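Local atomic coordinates of general odorant-binding protein 28a (Drosophila melanogaster, PDB entry 6QQ4), a protein that probably binds odorants and pheromones, acting as a small secreted carrier of the all-helical insect odorant-binding fold. Residues A46-M49 against K50-I54. Residues are numbered along the deposited sequence; the frame is centred on the assembly and turned at random.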
# COMPACT_ATOMS: atom_id res chain seq x y z
N ALA A 46 -6.49 -3.62 -0.19
CA ALA A 46 -6.25 -4.61 -1.25
C ALA A 46 -6.64 -4.04 -2.61
O ALA A 46 -5.94 -4.24 -3.60
CB ALA A 46 -7.01 -5.89 -0.99
N CYS A 47 -7.77 -3.35 -2.64
CA CYS A 47 -8.31 -2.79 -3.87
C CYS A 47 -7.39 -1.70 -4.43
O CYS A 47 -7.17 -1.62 -5.64
CB CYS A 47 -9.71 -2.23 -3.62
SG CYS A 47 -10.54 -1.50 -5.08
N VAL A 48 -6.84 -0.88 -3.56
CA VAL A 48 -5.86 0.11 -3.98
C VAL A 48 -4.57 -0.54 -4.49
O VAL A 48 -4.07 -0.19 -5.56
CB VAL A 48 -5.53 1.08 -2.84
CG1 VAL A 48 -4.36 1.96 -3.22
CG2 VAL A 48 -6.76 1.93 -2.52
N MET A 49 -4.02 -1.47 -3.72
CA MET A 49 -2.77 -2.12 -4.10
C MET A 49 -2.91 -2.84 -5.44
O MET A 49 -1.99 -2.80 -6.27
CB MET A 49 -2.33 -3.09 -3.01
CG MET A 49 -1.75 -2.43 -1.76
SD MET A 49 -1.18 -3.66 -0.58
CE MET A 49 -0.77 -2.63 0.83
N LYS A 50 -4.05 -3.49 -5.64
CA LYS A 50 -4.31 -4.18 -6.90
C LYS A 50 -4.41 -3.19 -8.05
O LYS A 50 -4.00 -3.49 -9.18
CB LYS A 50 -5.60 -5.01 -6.79
CG LYS A 50 -5.40 -6.30 -6.01
CD LYS A 50 -6.62 -7.18 -6.04
CE LYS A 50 -6.29 -8.53 -5.43
NZ LYS A 50 -7.50 -9.39 -5.38
N ASN A 51 -4.93 -2.00 -7.79
CA ASN A 51 -4.98 -0.98 -8.82
C ASN A 51 -3.58 -0.47 -9.16
O ASN A 51 -3.29 -0.16 -10.31
CB ASN A 51 -5.87 0.18 -8.40
CG ASN A 51 -6.32 1.02 -9.58
OD1 ASN A 51 -6.25 0.57 -10.73
ND2 ASN A 51 -6.78 2.23 -9.30
N ILE A 52 -2.71 -0.38 -8.16
CA ILE A 52 -1.31 -0.03 -8.37
C ILE A 52 -0.58 -1.16 -9.08
O ILE A 52 0.32 -0.93 -9.88
CB ILE A 52 -0.61 0.28 -7.02
CG1 ILE A 52 -1.23 1.50 -6.36
CG2 ILE A 52 0.90 0.50 -7.20
CD1 ILE A 52 -0.64 1.76 -5.01
N GLY A 53 -0.96 -2.39 -8.76
CA GLY A 53 -0.31 -3.54 -9.34
C GLY A 53 0.77 -4.11 -8.45
O GLY A 53 1.38 -5.13 -8.79
N ILE A 54 1.01 -3.47 -7.31
CA ILE A 54 1.98 -3.97 -6.34
C ILE A 54 1.43 -5.27 -5.71
O ILE A 54 2.19 -6.14 -5.30
CB ILE A 54 2.33 -2.90 -5.26
CG1 ILE A 54 3.38 -3.42 -4.26
CG2 ILE A 54 1.07 -2.37 -4.55
CD1 ILE A 54 4.76 -3.76 -4.89
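The flat groups here are peptide carbonyls, and each of three has a side-chain carbon close to its oxygen as well as an N-H: K50 CG at A46 O, I52 CG1 at V48 O and I54 CG2 at M49 O. This is the C-terminal end of helix 39-52 in the PBP/GOBP fold, and its closing i to i+4 bonds run from K50 N to A46 O, N51 N to C47 O, I52 N to V48 O and G53 N to M49 O. The longest joins N51 N to C47 O at 3.1 Å; the shortest, from G53 N to M49 O, measures 2.7 Å. G53 ends the helix by taking a positive phi of 96°, turning the chain so that I54 comes back against M49.

One turn apart, V48 and I52 also meet through their side chains. V48 sets CG1 anti to its backbone N (chi1 171°), which brings that branch to the CD1 end of I52, the two side chains meeting at a slant; CG1 and I52 CD1 are 4.1 Å apart, and L9 of helix 2-20 packs against both residues. I52 CG1 is 3.4 Å from V48 O. C47 points away from this turn and ties the helix to helix 2-20 through its disulfide with C16.

K50 lays its first methylenes over the preceding turn, with CG 3.2 Å from A46 O, then runs out fully extended until NZ bonds H100 ND1. N51 likewise turns outward, its ND2 bonding S12 OG.

On the buried side M49 and I54 share Y73 of helix 66-74, while a bound pentaethylene glycol, probably from the crystallisation liquor, lies near I54. With CG1 of I54 anti to the backbone N (chi1 -178°), CG2 is left between backbone N and carbonyl carbon, where it touches M49 twice: M49 O at 3.5 Å and M49 CB at 3.8 Å.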